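Local atomic coordinates of 4-hydroxybutyrate CoA-transferase (Porphyromonas gingivalis, PDB entry 3D3U), a protein that probably transfers coenzyme A between carboxylic acids, with 4-hydroxybutyrate or acetate as likely partners. Residues S41-Y45 / P66-M72; E155-P161 / I178-I184. One frame throughout, in Å; residues are numbered along the deposited sequence.

Interaction 1: S41-Y45 / P66-M72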
# COMPACT_ATOMS: atom_id res chain seq x y z
N SER A 41 5.05 20.03 -6.77
CA SER A 41 3.65 20.57 -6.73
C SER A 41 3.63 22.08 -6.39
O SER A 41 2.95 22.93 -7.05
CB SER A 41 2.79 19.75 -5.76
OG SER A 41 1.48 20.29 -5.60
N GLN A 42 4.47 22.41 -5.40
CA GLN A 42 4.71 23.81 -4.89
C GLN A 42 5.13 24.58 -6.16
O GLN A 42 4.48 25.56 -6.50
CB GLN A 42 5.78 23.82 -3.72
CG GLN A 42 5.53 24.68 -2.46
CD GLN A 42 4.99 23.80 -1.25
OE1 GLN A 42 5.75 22.89 -0.75
NE2 GLN A 42 3.69 24.05 -0.78
N ALA A 43 6.14 24.11 -6.91
CA ALA A 43 6.54 24.90 -8.12
C ALA A 43 5.49 25.04 -9.21
O ALA A 43 5.48 26.00 -9.92
CB ALA A 43 7.93 24.48 -8.72
N MET A 44 4.61 24.06 -9.33
CA MET A 44 3.51 24.18 -10.29
C MET A 44 2.54 25.25 -9.84
O MET A 44 2.00 25.98 -10.65
CB MET A 44 2.79 22.82 -10.45
CG MET A 44 3.56 21.74 -11.30
SD MET A 44 2.64 20.20 -11.24
CE MET A 44 1.49 20.32 -12.54
N TYR A 45 2.29 25.33 -8.54
CA TYR A 45 1.55 26.48 -8.01
C TYR A 45 2.16 27.85 -8.41
O TYR A 45 1.52 28.66 -9.11
CB TYR A 45 1.46 26.46 -6.50
CG TYR A 45 0.50 27.47 -6.01
CD1 TYR A 45 -0.86 27.17 -5.95
CD2 TYR A 45 0.91 28.74 -5.65
CE1 TYR A 45 -1.81 28.08 -5.50
CE2 TYR A 45 -0.03 29.68 -5.23
CZ TYR A 45 -1.41 29.35 -5.15
OH TYR A 45 -2.39 30.27 -4.72
N PRO A 66 -0.95 22.32 -3.56
CA PRO A 66 -1.32 23.01 -4.81
C PRO A 66 -1.69 22.15 -6.08
O PRO A 66 -0.84 21.93 -6.91
CB PRO A 66 -0.04 23.75 -5.08
CG PRO A 66 1.08 22.98 -3.97
CD PRO A 66 0.22 22.90 -2.89
N HIS A 67 -2.88 21.59 -6.24
CA HIS A 67 -3.25 21.16 -7.62
C HIS A 67 -4.71 21.22 -7.70
O HIS A 67 -5.31 21.37 -8.86
CB HIS A 67 -3.16 19.68 -7.93
CG HIS A 67 -1.91 19.01 -7.50
ND1 HIS A 67 -0.66 19.52 -7.78
CD2 HIS A 67 -1.73 17.81 -6.89
CE1 HIS A 67 0.24 18.70 -7.29
NE2 HIS A 67 -0.39 17.67 -6.72
N LEU A 68 -5.29 20.87 -6.51
CA LEU A 68 -6.76 20.98 -6.32
C LEU A 68 -6.99 22.33 -5.72
O LEU A 68 -8.12 22.63 -5.32
CB LEU A 68 -7.47 19.81 -5.53
CG LEU A 68 -8.97 19.32 -5.77
CD1 LEU A 68 -9.78 19.80 -7.10
CD2 LEU A 68 -9.19 17.76 -5.54
N ALA A 69 -5.94 23.17 -5.69
CA ALA A 69 -6.18 24.53 -5.31
C ALA A 69 -7.05 24.91 -6.45
O ALA A 69 -6.72 24.58 -7.57
CB ALA A 69 -4.92 25.30 -5.33
N PRO A 70 -8.21 25.48 -6.18
CA PRO A 70 -9.11 25.97 -7.22
C PRO A 70 -8.45 26.80 -8.30
O PRO A 70 -8.90 26.74 -9.46
CB PRO A 70 -10.14 26.82 -6.44
CG PRO A 70 -10.11 26.40 -5.09
CD PRO A 70 -8.82 25.61 -4.85
N GLU A 71 -7.42 27.58 -7.97
CA GLU A 71 -6.75 28.49 -8.97
C GLU A 71 -5.95 27.73 -10.00
O GLU A 71 -5.59 28.25 -11.06
CB GLU A 71 -6.02 29.64 -8.29
CG GLU A 71 -5.24 29.32 -7.05
CD GLU A 71 -6.01 29.14 -5.72
OE1 GLU A 71 -6.03 30.04 -4.94
OE2 GLU A 71 -6.53 28.09 -5.33
N MET A 72 -5.69 26.45 -9.73
CA MET A 72 -5.17 25.55 -10.76
C MET A 72 -6.13 25.30 -11.90
O MET A 72 -5.71 24.81 -12.95
CB MET A 72 -4.85 24.22 -10.16
CG MET A 72 -3.83 24.36 -9.07
SD MET A 72 -2.56 25.52 -9.51
CE MET A 72 -1.37 24.69 -10.57
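Y45 and P66 form the tight part of this contact, where the last turn of a helix meets an incoming loop. Their side chains cross at about a right angle, with Y45 CB 3.4 Å from P66 CB, and the same proline carbon lies 3.6 Å from Y45 CD1. A compact, rigid proline suits this place, since it presents apolar carbons to the helix without a flexible chain to immobilise. Its CG reaches on to the backbone of S41, 3.6 Å from S41 O. The buried hydroxyl S41 OG has a weak hydrogen bond to P66 O, and its position is uncertain.

M72 closes the inner side. The bend of its chain at chi2 places SD 5.3 Å from the centroid of the Y45 ring in an oblique Met-aromatic contact, and the bend at chi3 turns CE to 3.6 Å from M44 O. The unbranched, flexible thioether suits this bent path between ring and helix backbone.

Toward solvent the fit is looser. With CG anti to its backbone N (chi1 -169°), Y45 carries its ring out along the loop, where A69 CB sits at the ring edge, 4.2 Å from CE1. Farther out, exposed E71 passes CG 4.0 Å from Y45 CE1, its carboxylate plane turned 53° from the ring; R48 adds a cation-pi contact to Y45.

The contact sets helix 38-46 against the loop joining strands 54-57 and 76-79, with helix 14-21 packed on M44 and A43 and the ring of F30, at the end of strand 27-30, meeting H67.

Interaction 2: E155-P161 / I178-I184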
# COMPACT_ATOMS: atom_id res chain seq x y z
N GLU A 155 13.14 14.55 -7.66
CA GLU A 155 13.61 15.43 -6.66
C GLU A 155 14.57 14.59 -5.94
O GLU A 155 14.24 13.56 -5.42
CB GLU A 155 12.50 15.80 -5.68
CG GLU A 155 11.37 16.69 -6.19
CD GLU A 155 10.20 16.94 -5.14
OE1 GLU A 155 9.11 17.49 -5.58
OE2 GLU A 155 10.31 16.64 -3.88
N VAL A 156 15.80 15.01 -5.89
CA VAL A 156 16.82 14.24 -5.16
C VAL A 156 16.90 14.57 -3.64
O VAL A 156 17.32 15.64 -3.22
CB VAL A 156 18.17 14.31 -5.86
CG1 VAL A 156 19.26 13.63 -4.98
CG2 VAL A 156 18.02 13.66 -7.23
N ASN A 157 16.43 13.64 -2.82
CA ASN A 157 16.27 14.02 -1.49
C ASN A 157 17.32 13.40 -0.58
O ASN A 157 17.50 12.14 -0.48
CB ASN A 157 14.86 13.76 -1.05
CG ASN A 157 14.52 14.51 0.21
OD1 ASN A 157 15.43 14.99 0.93
ND2 ASN A 157 13.22 14.57 0.52
N LYS A 158 18.08 14.33 0.03
CA LYS A 158 19.13 13.98 1.01
C LYS A 158 18.53 13.26 2.23
O LYS A 158 19.21 12.48 2.85
CB LYS A 158 20.05 15.18 1.38
CG LYS A 158 21.16 15.31 0.28
CD LYS A 158 22.43 16.18 0.57
CE LYS A 158 23.31 16.40 -0.75
NZ LYS A 158 22.43 16.41 -2.02
N GLN A 159 17.23 13.47 2.48
CA GLN A 159 16.51 12.77 3.53
C GLN A 159 15.86 11.43 3.08
O GLN A 159 15.53 10.59 3.95
CB GLN A 159 15.41 13.68 4.08
CG GLN A 159 15.41 13.89 5.58
CD GLN A 159 15.94 15.24 5.84
OE1 GLN A 159 15.42 16.02 6.68
NE2 GLN A 159 16.99 15.59 5.07
N MET A 160 15.61 11.22 1.77
CA MET A 160 14.92 9.96 1.31
C MET A 160 15.83 8.80 1.63
O MET A 160 16.97 8.82 1.19
CB MET A 160 14.64 9.96 -0.22
CG MET A 160 13.96 8.67 -0.70
SD MET A 160 12.30 8.37 0.09
CE MET A 160 11.29 9.63 -0.59
N PRO A 161 15.37 7.80 2.38
CA PRO A 161 16.15 6.58 2.64
C PRO A 161 16.47 5.73 1.41
O PRO A 161 15.76 5.76 0.42
CB PRO A 161 15.22 5.76 3.55
CG PRO A 161 13.98 6.32 3.42
CD PRO A 161 14.09 7.74 3.07
N ILE A 178 16.26 17.95 -9.11
CA ILE A 178 15.98 19.06 -8.26
C ILE A 178 16.54 18.65 -6.92
O ILE A 178 15.83 18.03 -6.12
CB ILE A 178 14.51 19.23 -8.17
CG1 ILE A 178 14.00 19.59 -9.54
CG2 ILE A 178 14.16 20.34 -7.31
CD1 ILE A 178 12.57 19.18 -9.83
N GLU A 179 17.82 18.94 -6.66
CA GLU A 179 18.38 18.51 -5.36
C GLU A 179 17.67 19.16 -4.22
O GLU A 179 17.62 20.35 -4.17
CB GLU A 179 19.89 18.69 -5.14
CG GLU A 179 20.67 19.53 -6.05
CD GLU A 179 22.04 18.91 -6.14
OE1 GLU A 179 22.94 19.45 -6.82
OE2 GLU A 179 22.22 17.86 -5.48
N VAL A 180 17.10 18.37 -3.32
CA VAL A 180 16.66 18.94 -2.12
C VAL A 180 16.95 18.19 -0.89
O VAL A 180 17.56 17.12 -0.88
CB VAL A 180 15.19 19.36 -2.18
CG1 VAL A 180 15.12 20.77 -2.91
CG2 VAL A 180 14.26 18.28 -2.77
N ASP A 181 16.54 18.85 0.16
CA ASP A 181 16.66 18.41 1.49
C ASP A 181 15.46 18.84 2.42
O ASP A 181 15.12 20.06 2.56
CB ASP A 181 17.98 18.83 2.05
CG ASP A 181 18.22 18.18 3.34
OD1 ASP A 181 17.23 17.59 3.84
OD2 ASP A 181 19.30 18.17 3.94
N GLU A 182 14.78 17.83 2.95
CA GLU A 182 13.44 17.99 3.51
C GLU A 182 12.92 16.62 3.99
O GLU A 182 12.98 15.64 3.26
CB GLU A 182 12.46 18.74 2.55
CG GLU A 182 12.32 20.25 2.80
CD GLU A 182 10.82 20.80 3.01
OE1 GLU A 182 9.78 20.34 2.33
OE2 GLU A 182 10.66 21.78 3.85
N PRO A 183 12.42 16.57 5.24
CA PRO A 183 12.07 15.30 5.92
C PRO A 183 10.85 14.60 5.30
O PRO A 183 9.87 15.23 4.90
CB PRO A 183 11.71 15.76 7.32
CG PRO A 183 11.19 17.19 7.15
CD PRO A 183 12.07 17.75 6.06
N ILE A 184 10.90 13.29 5.20
CA ILE A 184 9.94 12.58 4.45
C ILE A 184 8.65 12.61 5.23
O ILE A 184 8.62 12.14 6.30
CB ILE A 184 10.55 11.22 4.30
CG1 ILE A 184 11.71 11.37 3.31
CG2 ILE A 184 9.50 10.16 3.95
CD1 ILE A 184 11.33 11.26 1.84
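V156 pairs with E179 in the middle of a parallel pairing in which the segments 155-157 and 178-180 run 24° apart, their axes 4.4 Å from each other at closest. V156 N donates to I178 O, and V180 N to V156 O at 2.7 Å. The pattern extends just past the strand end, where K158 N reaches V180 O at 3.0 Å.

E155, I178, N157 and V180 direct their side chains to one face, V156 and E179 to the other. The buried carboxylate of E155 would be costly without partners; it has R39 and the backbone N of F40. This pair makes one edge of the parallel six-stranded sheet of the Rossmann-like N-terminal domain, 176-180 being its outermost strand within the chain. The connection between the two strands contains no helix, only loop and short strands, unlike the usual beta-alpha-beta crossover.

N157 suits the point where the strand breaks off because its amide serves both sides. OD1 accepts from Q159 N at 2.8 Å, forming an Asx turn, while ND2 donates to E182 O at 3.0 Å. That second bond is nearly straight (160°) and lies in the plane of the carbonyl. CG stands anti to the backbone N, which turns the amide toward Q159 and E182.

Outside, Q159 crosses D181 at about a right angle, amide and carboxylate planes 82° apart; NE2 to OD1 is modelled as very short, so its exact length is doubtful. K158 runs alongside E179, but their salt bridge is long, NZ to OE2 3.8 Å; E179 is better served by Y7 and R8. I184 fills the buried end, its CG1 4.3 Å from P161 CD, with Y278 of helix 275-281 against it.

Overall arrangement
Interactions 1 and 2 have centres 21 Å apart and nearest atoms about 5 Å apart, and they do not touch. Both belong to the N-terminal domain and attach to its six-stranded parallel sheet: the loop 66-72 leads into the outermost strand 76-79, whereas 178-184 covers the end of the opposite outermost strand, 176-180, and the loop after it. Helix 38-46 relates them, for R39 and F40, which receive the carboxylate of E155, immediately precede S41; R39 also forms a salt bridge with E182. Helix 14-21 is a second shared neighbour, touched by A43 and M44 from interaction 1 and by I178 from interaction 2.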